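PDB 1Z03: 2-oxo-1,2-dihydroquinoline 8-monooxygenase, oxygenase component, which is the Rieske-type oxygenase component that probably hydroxylates 2-oxo-1,2-dihydroquinoline at carbon 8, using a [2Fe-2S] cluster and a mononuclear iron centre. Local coordinates for residues Q264-D269 against Y292-V297; E310-Y315 against L332-P337; K288-R293 against V304-E309. All blocks are in the same frame, centred on the assembly; numbering follows the deposited sequence.

How the contacts relate
All three contacts belong to one antiparallel sheet of the catalytic domain and reach the bound quinolinone, and each is largely buried. Contact 1 lies where strand 261-264 ends beside strand 293-297, contact 3 carries the sheet on to strand 301-305, and contact 2 joins strands 313-320 and 325-335. Contacts 1 and 3 share Tyr-292 and Arg-293; contacts 2 and 3 touch through neighbouring strands, where Gln-314 O probably accepts from Val-304 N. Contact 1 is mostly aromatic and aliphatic packing around a turn, contact 3 adds a buried salt bridge and an arginine giving two hydrogen bonds to one backbone oxygen, and contact 2 pairs valines regularly but ends in exposed Glu-310 and His-311.

Contact 1 of 3, residues Q264-D269 against Y292-V297; sequences QWLFTD and YRTSVV. With OCH (quinolin-2(1H)-one), chain I.
Gln-264 and Thr-294 make the backbone link: Gln-264 N donates to Thr-294 O over 3.2 Å at an N-H...O angle of 155°, where strand 261-264 ends beside strand 293-297. Beyond it the chain leaves the sheet through an inverse gamma turn centred on Trp-265, so Leu-266 and Phe-267 meet the neighbouring strand with side chains rather than peptide groups. The Thr-294 hydroxyl reaches toward the Gln-264 amide, but that bond is unsettled because its proton has another acceptor nearby; the amide NE2 is held by Ser-393. Leu-266, branched and apolar, fills the corner between Tyr-292 and Thr-294, its CD1 lying 3.7 Å from Tyr-292 CE1 and equally far from Thr-294 OG1. This sheet is the antiparallel one of the catalytic domain, whose family belongs to the Bet v 1-like clan, and its strands line the substrate pocket. The first torsion of Tyr-292 (chi1 63°), with CG between the backbone N and the carbonyl carbon, directs the ring toward the quinolinone. Against one face of its ring comes the edge of Phe-267, a T-shaped pair with centroids 5.3 Å apart and planes at 75°; the quinolinone lies toward the opposite face, its C10 3.6 Å from Tyr-292 CE1. The ring thus separates Phe-267 from the ligand. Thr-294 adds its methyl, CG2 standing 3.8 Å from N2 of the quinolinone. Beside the turn, a water accepts from Arg-293 NH2 and donates to Leu-266 O, 2.9 Å from the latter, tying the turn to an arginine whose main partner is Glu-305.

Contact 2 of 3, residues E310-Y315 against L332-P337; sequences EHVVQY and LVRVCP. With OCH (quinolin-2(1H)-one), chain I.
Val-313 and Val-333 form an antiparallel hydrogen-bonded pair: Val-313 N donates to Val-333 O over 3.1 Å, and Val-333 N returns a bond of 2.9 Å to Val-313 O. Both donors lie in the carbonyl plane. Gln-314 and Leu-332 follow as a non-hydrogen-bonded pair, with side chains on the other face of the sheet. The CB of Gln-314 rests 3.6 Å from Leu-332 CD2, and CG runs on past the same methyl. With CG anti to the backbone N (chi1 -175°) and the chain extended beyond it, the amide is carried to the quinolinone. CD lies near C6 of the ligand, as does OE1, which still brushes Leu-332 CD2, while NE2 comes 3.5 Å from C5 and is hydrogen-bonded to Asn-362. The two strands, 313-320 and 325-335, are the arms of a beta hairpin, and their short segments 313-315 and 332-335 run at 139° to each other. Glutamine suits this spot because an aliphatic stem can pack on leucine while a polar tip enters the pocket; the side chain is about 8 Å from the bound iron. On the valine face, the branched side chains lie alongside each other, Val-313 CG1 3.7 Å from Val-333 CB. Val-333 CG2 meets the edge of the Tyr-315 ring, 3.6 Å from CD1, while Val-313 CG2 lies over one face; the tyrosine hydroxyl is bound to Pro-189 O. Toward solvent, His-311 CB stands over the centre of one face of the Arg-334 guanidinium, 3.9 Å from CZ, and Arg-334 NH2 rests on Val-312 CG2.

Contact 3 of 3, residues K288-R293 against V304-E309; sequences KGRHYR and VENWPE. With OCH (quinolin-2(1H)-one), chain I.
Arg-293 and Glu-305 pair where strands 293-297 and 301-305, the arms of a beta hairpin in the catalytic-domain sheet, begin and end: Glu-305 N donates firmly to Arg-293 O, while the return bond is weak. Their side chains run alongside and join in a buried salt bridge, side-on: Arg-293 NE gives a 2.8 Å bond to Glu-305 OE1, and NH1 one of 2.9 Å to OE2. The bend at chi3 of Arg-293 (63°) turns the guanidinium edge to the carboxylate; NH1 also donates to Phe-180 O and NH2 to Pro-181 O, and Trp-185 NE1 holds OE2. Aromatic contact packs the pocket side. Trp-307 presents its ring edge to the Tyr-292 face, planes at 88°, and the rim of the quinolinone points at one face of the indole, a broad apolar wall, C7 3.4 Å from CE2. Buried Arg-290 spends both terminal nitrogens on Asn-306 O, and Pro-308 O sits over its guanidinium face, 3.4 Å from CZ. The Glu-309 carboxylate is held by Arg-348 and Tyr-353. By contrast, the side chain of partly exposed His-291 packs loosely, CB no nearer than 4.2 Å to Asn-306 ND2, yet that ND2 donates to His-291 O over 2.8 Å, nearly straight at 168°.

Contact 1 of 3, residues Q264-D269 against Y292-V297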
# COMPACT_ATOMS: atom_id res chain seq x y z
N GLN A 264 -32.77 -10.05 21.70
CA GLN A 264 -32.73 -9.05 22.75
C GLN A 264 -34.17 -8.62 23.07
O GLN A 264 -34.93 -8.27 22.16
CB GLN A 264 -31.88 -7.86 22.30
CG GLN A 264 -30.51 -8.30 21.79
CD GLN A 264 -29.48 -7.19 21.80
OE1 GLN A 264 -29.59 -6.21 21.06
NE2 GLN A 264 -28.48 -7.33 22.65
N TRP A 265 -34.53 -8.68 24.35
CA TRP A 265 -35.89 -8.33 24.77
C TRP A 265 -36.12 -6.83 24.85
O TRP A 265 -36.44 -6.29 25.92
CB TRP A 265 -36.21 -8.97 26.13
CG TRP A 265 -36.19 -10.47 26.13
CD1 TRP A 265 -35.31 -11.27 26.79
CD2 TRP A 265 -37.09 -11.34 25.43
NE1 TRP A 265 -35.60 -12.60 26.55
CE2 TRP A 265 -36.69 -12.67 25.72
CE3 TRP A 265 -38.20 -11.14 24.60
CZ2 TRP A 265 -37.35 -13.79 25.20
CZ3 TRP A 265 -38.86 -12.25 24.08
CH2 TRP A 265 -38.43 -13.56 24.38
N LEU A 266 -35.97 -6.14 23.72
CA LEU A 266 -36.19 -4.71 23.69
C LEU A 266 -37.67 -4.41 23.93
O LEU A 266 -38.55 -5.20 23.58
CB LEU A 266 -35.75 -4.13 22.33
CG LEU A 266 -34.32 -4.46 21.90
CD1 LEU A 266 -33.90 -3.54 20.75
CD2 LEU A 266 -33.37 -4.30 23.08
N PHE A 267 -37.93 -3.25 24.53
CA PHE A 267 -39.29 -2.83 24.83
C PHE A 267 -40.03 -3.73 25.81
O PHE A 267 -41.20 -4.08 25.60
CB PHE A 267 -40.08 -2.64 23.53
CG PHE A 267 -39.57 -1.51 22.68
CD1 PHE A 267 -38.46 -1.68 21.86
CD2 PHE A 267 -40.13 -0.24 22.78
CE1 PHE A 267 -37.90 -0.61 21.16
CE2 PHE A 267 -39.59 0.84 22.09
CZ PHE A 267 -38.47 0.66 21.28
N THR A 268 -39.31 -4.10 26.87
CA THR A 268 -39.82 -4.89 28.00
C THR A 268 -38.98 -4.28 29.12
O THR A 268 -38.09 -3.47 28.84
CB THR A 268 -39.50 -6.41 27.90
OG1 THR A 268 -38.10 -6.62 28.07
CG2 THR A 268 -39.95 -6.96 26.56
N ASP A 269 -39.22 -4.64 30.38
CA ASP A 269 -38.42 -4.03 31.43
C ASP A 269 -36.98 -4.51 31.48
O ASP A 269 -36.17 -3.96 32.22
CB ASP A 269 -39.04 -4.21 32.82
CG ASP A 269 -40.19 -5.19 32.83
OD1 ASP A 269 -41.07 -5.09 31.95
OD2 ASP A 269 -40.23 -6.05 33.75
N TYR A 292 -39.13 -1.41 17.99
CA TYR A 292 -38.35 -2.32 17.16
C TYR A 292 -37.59 -3.28 18.06
O TYR A 292 -37.53 -3.09 19.28
CB TYR A 292 -37.36 -1.50 16.32
CG TYR A 292 -36.35 -0.76 17.17
CD1 TYR A 292 -35.19 -1.39 17.61
CD2 TYR A 292 -36.59 0.55 17.58
CE1 TYR A 292 -34.29 -0.73 18.44
CE2 TYR A 292 -35.70 1.22 18.41
CZ TYR A 292 -34.55 0.57 18.84
OH TYR A 292 -33.67 1.21 19.67
N ARG A 293 -37.01 -4.31 17.47
CA ARG A 293 -36.26 -5.30 18.23
C ARG A 293 -35.14 -5.91 17.40
O ARG A 293 -35.34 -6.30 16.25
CB ARG A 293 -37.19 -6.40 18.72
CG ARG A 293 -36.50 -7.44 19.59
CD ARG A 293 -37.51 -8.32 20.28
NE ARG A 293 -38.32 -9.10 19.36
CZ ARG A 293 -39.34 -9.87 19.74
NH1 ARG A 293 -40.02 -10.56 18.84
NH2 ARG A 293 -39.68 -9.94 21.02
N THR A 294 -33.96 -6.01 18.00
CA THR A 294 -32.81 -6.58 17.30
C THR A 294 -32.39 -7.96 17.80
O THR A 294 -32.50 -8.28 18.99
CB THR A 294 -31.59 -5.64 17.38
OG1 THR A 294 -31.32 -5.33 18.75
CG2 THR A 294 -31.86 -4.34 16.64
N SER A 295 -31.91 -8.77 16.86
CA SER A 295 -31.44 -10.12 17.14
C SER A 295 -30.33 -10.40 16.14
O SER A 295 -30.27 -9.76 15.09
CB SER A 295 -32.58 -11.13 16.94
OG SER A 295 -33.03 -11.15 15.60
N VAL A 296 -29.44 -11.33 16.47
CA VAL A 296 -28.36 -11.68 15.57
C VAL A 296 -28.10 -13.19 15.62
O VAL A 296 -28.17 -13.80 16.69
CB VAL A 296 -27.06 -10.90 15.91
CG1 VAL A 296 -26.63 -11.20 17.34
CG2 VAL A 296 -25.96 -11.25 14.92
N VAL A 297 -27.84 -13.78 14.46
CA VAL A 297 -27.58 -15.21 14.36
C VAL A 297 -26.34 -15.47 13.49
O VAL A 297 -25.98 -14.63 12.66
CB VAL A 297 -28.80 -15.97 13.72
CG1 VAL A 297 -30.07 -15.71 14.52
CG2 VAL A 297 -29.00 -15.53 12.28
O1 OCH I . -30.06 -1.02 17.73
N2 OCH I . -29.99 -1.32 15.43
C3 OCH I . -30.43 -1.01 14.11
C4 OCH I . -29.87 -1.68 12.96
C5 OCH I . -30.33 -1.32 11.70
C6 OCH I . -31.34 -0.31 11.54
C7 OCH I . -31.88 0.34 12.65
C8 OCH I . -31.45 0.02 13.95
C9 OCH I . -32.01 0.70 15.15
C10 OCH I . -31.59 0.39 16.39
C1 OCH I . -30.50 -0.69 16.63
O HOH W 1 -39.12 -8.07 23.23

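Contact 2 of 3, residues E310-Y315 against L332-P337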
# COMPACT_ATOMS: atom_id res chain seq x y z
N GLU A 310 -44.19 -0.56 10.42
CA GLU A 310 -44.88 -1.84 10.60
C GLU A 310 -44.90 -2.66 9.33
O GLU A 310 -45.04 -2.12 8.23
CB GLU A 310 -46.31 -1.61 11.08
CG GLU A 310 -46.40 -1.04 12.49
CD GLU A 310 -47.79 -1.17 13.10
OE1 GLU A 310 -47.95 -0.78 14.28
OE2 GLU A 310 -48.71 -1.66 12.41
N HIS A 311 -44.76 -3.97 9.48
CA HIS A 311 -44.77 -4.91 8.36
C HIS A 311 -43.47 -4.89 7.55
O HIS A 311 -43.31 -5.68 6.62
CB HIS A 311 -45.96 -4.62 7.45
CG HIS A 311 -47.28 -4.75 8.15
ND1 HIS A 311 -48.19 -3.72 8.24
CD2 HIS A 311 -47.84 -5.80 8.81
CE1 HIS A 311 -49.24 -4.12 8.93
NE2 HIS A 311 -49.05 -5.38 9.29
N VAL A 312 -42.56 -4.00 7.90
CA VAL A 312 -41.28 -3.92 7.19
C VAL A 312 -40.18 -4.34 8.18
O VAL A 312 -40.26 -4.02 9.37
CB VAL A 312 -40.99 -2.49 6.69
CG1 VAL A 312 -39.76 -2.50 5.77
CG2 VAL A 312 -42.21 -1.94 5.94
N VAL A 313 -39.18 -5.06 7.69
CA VAL A 313 -38.09 -5.51 8.54
C VAL A 313 -36.75 -5.24 7.85
O VAL A 313 -36.66 -5.26 6.62
CB VAL A 313 -38.21 -7.04 8.86
CG1 VAL A 313 -38.15 -7.85 7.58
CG2 VAL A 313 -37.11 -7.47 9.81
N GLN A 314 -35.71 -4.95 8.64
CA GLN A 314 -34.39 -4.69 8.08
C GLN A 314 -33.41 -5.81 8.43
O GLN A 314 -33.32 -6.22 9.58
CB GLN A 314 -33.81 -3.35 8.56
CG GLN A 314 -32.46 -2.99 7.90
CD GLN A 314 -32.06 -1.53 8.06
OE1 GLN A 314 -32.91 -0.64 8.05
NE2 GLN A 314 -30.76 -1.29 8.19
N TYR A 315 -32.70 -6.30 7.43
CA TYR A 315 -31.70 -7.35 7.63
C TYR A 315 -30.35 -6.82 7.17
O TYR A 315 -30.27 -6.10 6.18
CB TYR A 315 -32.04 -8.60 6.82
CG TYR A 315 -33.28 -9.35 7.27
CD1 TYR A 315 -34.40 -9.43 6.45
CD2 TYR A 315 -33.32 -9.97 8.52
CE1 TYR A 315 -35.55 -10.12 6.86
CE2 TYR A 315 -34.47 -10.66 8.94
CZ TYR A 315 -35.57 -10.73 8.11
OH TYR A 315 -36.70 -11.39 8.53
N LEU A 332 -34.45 -4.24 3.11
CA LEU A 332 -35.73 -4.06 3.77
C LEU A 332 -36.65 -5.07 3.11
O LEU A 332 -36.63 -5.22 1.89
CB LEU A 332 -36.26 -2.64 3.57
CG LEU A 332 -35.42 -1.54 4.22
CD1 LEU A 332 -36.05 -0.17 3.96
CD2 LEU A 332 -35.33 -1.81 5.72
N VAL A 333 -37.43 -5.78 3.91
CA VAL A 333 -38.33 -6.79 3.37
C VAL A 333 -39.76 -6.50 3.78
O VAL A 333 -40.02 -5.99 4.87
CB VAL A 333 -37.95 -8.20 3.88
CG1 VAL A 333 -38.81 -9.25 3.20
CG2 VAL A 333 -36.47 -8.47 3.64
N ARG A 334 -40.68 -6.83 2.88
CA ARG A 334 -42.11 -6.66 3.11
C ARG A 334 -42.83 -7.64 2.20
O ARG A 334 -42.43 -7.82 1.04
CB ARG A 334 -42.58 -5.24 2.78
CG ARG A 334 -44.09 -5.07 2.95
CD ARG A 334 -44.56 -3.63 2.85
NE ARG A 334 -45.95 -3.53 3.27
CZ ARG A 334 -46.42 -2.60 4.10
NH1 ARG A 334 -47.70 -2.59 4.44
NH2 ARG A 334 -45.62 -1.67 4.60
N VAL A 335 -43.85 -8.30 2.72
CA VAL A 335 -44.60 -9.24 1.89
C VAL A 335 -45.58 -8.42 1.06
O VAL A 335 -46.38 -7.65 1.59
CB VAL A 335 -45.36 -10.27 2.75
CG1 VAL A 335 -46.29 -11.11 1.88
CG2 VAL A 335 -44.37 -11.17 3.47
N CYS A 336 -45.49 -8.58 -0.26
CA CYS A 336 -46.34 -7.88 -1.21
C CYS A 336 -47.02 -8.90 -2.11
O CYS A 336 -46.45 -9.35 -3.10
CB CYS A 336 -45.50 -6.90 -2.03
SG CYS A 336 -44.56 -5.73 -1.01
N PRO A 337 -48.26 -9.29 -1.77
CA PRO A 337 -49.07 -10.27 -2.50
C PRO A 337 -49.51 -9.84 -3.89
O PRO A 337 -49.57 -10.66 -4.81
CB PRO A 337 -50.28 -10.49 -1.60
CG PRO A 337 -49.91 -9.88 -0.29
CD PRO A 337 -49.01 -8.75 -0.62
O1 OCH I . -30.06 -1.02 17.73
N2 OCH I . -29.99 -1.32 15.43
C3 OCH I . -30.43 -1.01 14.11
C4 OCH I . -29.87 -1.68 12.96
C5 OCH I . -30.33 -1.32 11.70
C6 OCH I . -31.34 -0.31 11.54
C7 OCH I . -31.88 0.34 12.65
C8 OCH I . -31.45 0.02 13.95
C9 OCH I . -32.01 0.70 15.15
C10 OCH I . -31.59 0.39 16.39
C1 OCH I . -30.50 -0.69 16.63
O HOH W 2 -46.44 -0.06 7.37
O HOH W 3 -44.62 -7.64 5.70

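Contact 3 of 3, residues K288-R293 against V304-E309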
# COMPACT_ATOMS: atom_id res chain seq x y z
N LYS A 288 -43.43 10.58 18.64
CA LYS A 288 -43.78 9.48 17.75
C LYS A 288 -43.06 8.22 18.25
O LYS A 288 -41.83 8.11 18.17
CB LYS A 288 -43.35 9.79 16.31
CG LYS A 288 -43.56 8.65 15.31
CD LYS A 288 -44.89 8.74 14.57
CE LYS A 288 -46.09 8.66 15.50
NZ LYS A 288 -47.37 8.67 14.73
N GLY A 289 -43.83 7.28 18.78
CA GLY A 289 -43.25 6.05 19.28
C GLY A 289 -42.61 5.26 18.16
O GLY A 289 -43.13 5.20 17.05
N ARG A 290 -41.46 4.66 18.46
CA ARG A 290 -40.72 3.85 17.49
C ARG A 290 -40.34 2.53 18.15
O ARG A 290 -39.35 2.46 18.88
CB ARG A 290 -39.47 4.60 17.04
CG ARG A 290 -38.72 3.98 15.87
CD ARG A 290 -39.44 4.20 14.56
NE ARG A 290 -40.58 3.31 14.36
CZ ARG A 290 -40.48 2.00 14.16
NH1 ARG A 290 -41.57 1.26 13.98
NH2 ARG A 290 -39.29 1.42 14.16
N HIS A 291 -41.13 1.49 17.90
CA HIS A 291 -40.89 0.17 18.48
C HIS A 291 -40.17 -0.74 17.50
O HIS A 291 -40.55 -0.85 16.34
CB HIS A 291 -42.22 -0.49 18.86
CG HIS A 291 -43.09 0.38 19.71
ND1 HIS A 291 -42.78 0.69 21.02
CD2 HIS A 291 -44.23 1.05 19.43
CE1 HIS A 291 -43.70 1.52 21.50
NE2 HIS A 291 -44.59 1.75 20.55
N TYR A 292 -39.13 -1.41 17.99
CA TYR A 292 -38.35 -2.32 17.16
C TYR A 292 -37.59 -3.28 18.06
O TYR A 292 -37.53 -3.09 19.28
CB TYR A 292 -37.36 -1.50 16.32
CG TYR A 292 -36.35 -0.76 17.17
CD1 TYR A 292 -35.19 -1.39 17.61
CD2 TYR A 292 -36.59 0.55 17.58
CE1 TYR A 292 -34.29 -0.73 18.44
CE2 TYR A 292 -35.70 1.22 18.41
CZ TYR A 292 -34.55 0.57 18.84
OH TYR A 292 -33.67 1.21 19.67
N ARG A 293 -37.01 -4.31 17.47
CA ARG A 293 -36.26 -5.30 18.23
C ARG A 293 -35.14 -5.91 17.40
O ARG A 293 -35.34 -6.30 16.25
CB ARG A 293 -37.19 -6.40 18.72
CG ARG A 293 -36.50 -7.44 19.59
CD ARG A 293 -37.51 -8.32 20.28
NE ARG A 293 -38.32 -9.10 19.36
CZ ARG A 293 -39.34 -9.87 19.74
NH1 ARG A 293 -40.02 -10.56 18.84
NH2 ARG A 293 -39.68 -9.94 21.02
N VAL A 304 -33.85 -6.48 12.36
CA VAL A 304 -34.42 -5.37 13.10
C VAL A 304 -35.91 -5.39 12.82
O VAL A 304 -36.37 -4.84 11.82
CB VAL A 304 -33.83 -4.02 12.64
CG1 VAL A 304 -34.18 -2.92 13.66
CG2 VAL A 304 -32.32 -4.13 12.49
N GLU A 305 -36.66 -6.05 13.71
CA GLU A 305 -38.11 -6.16 13.56
C GLU A 305 -38.79 -4.81 13.64
O GLU A 305 -38.36 -3.94 14.39
CB GLU A 305 -38.69 -7.04 14.67
CG GLU A 305 -38.28 -8.49 14.63
CD GLU A 305 -38.58 -9.16 15.95
OE1 GLU A 305 -37.62 -9.47 16.71
OE2 GLU A 305 -39.78 -9.36 16.24
N ASN A 306 -39.86 -4.66 12.86
CA ASN A 306 -40.65 -3.44 12.83
C ASN A 306 -39.83 -2.20 12.48
O ASN A 306 -39.97 -1.16 13.11
CB ASN A 306 -41.35 -3.25 14.19
CG ASN A 306 -42.68 -2.50 14.07
OD1 ASN A 306 -43.57 -2.91 13.33
ND2 ASN A 306 -42.82 -1.40 14.80
N TRP A 307 -38.97 -2.32 11.48
CA TRP A 307 -38.13 -1.20 11.06
C TRP A 307 -38.07 -1.09 9.54
O TRP A 307 -37.85 -2.08 8.84
CB TRP A 307 -36.72 -1.36 11.63
CG TRP A 307 -35.85 -0.16 11.42
CD1 TRP A 307 -35.16 0.16 10.28
CD2 TRP A 307 -35.63 0.91 12.34
NE1 TRP A 307 -34.53 1.38 10.43
CE2 TRP A 307 -34.81 1.86 11.69
CE3 TRP A 307 -36.05 1.16 13.66
CZ2 TRP A 307 -34.40 3.05 12.31
CZ3 TRP A 307 -35.64 2.35 14.28
CH2 TRP A 307 -34.82 3.27 13.60
N PRO A 308 -38.26 0.13 9.00
CA PRO A 308 -38.51 1.37 9.75
C PRO A 308 -39.98 1.62 10.10
O PRO A 308 -40.30 2.58 10.79
CB PRO A 308 -37.96 2.44 8.82
CG PRO A 308 -38.38 1.90 7.47
CD PRO A 308 -38.06 0.42 7.57
N GLU A 309 -40.86 0.74 9.63
CA GLU A 309 -42.29 0.85 9.87
C GLU A 309 -42.91 -0.53 10.04
O GLU A 309 -42.26 -1.55 9.83
CB GLU A 309 -42.97 1.55 8.69
CG GLU A 309 -42.67 3.02 8.59
CD GLU A 309 -43.18 3.60 7.30
OE1 GLU A 309 -43.36 4.84 7.23
OE2 GLU A 309 -43.40 2.82 6.35
O1 OCH I . -30.06 -1.02 17.73
N2 OCH I . -29.99 -1.32 15.43
C3 OCH I . -30.43 -1.01 14.11
C4 OCH I . -29.87 -1.68 12.96
C5 OCH I . -30.33 -1.32 11.70
C6 OCH I . -31.34 -0.31 11.54
C7 OCH I . -31.88 0.34 12.65
C8 OCH I . -31.45 0.02 13.95
C9 OCH I . -32.01 0.70 15.15
C10 OCH I . -31.59 0.39 16.39
C1 OCH I . -30.50 -0.69 16.63
O HOH W 4 -35.01 -9.06 15.86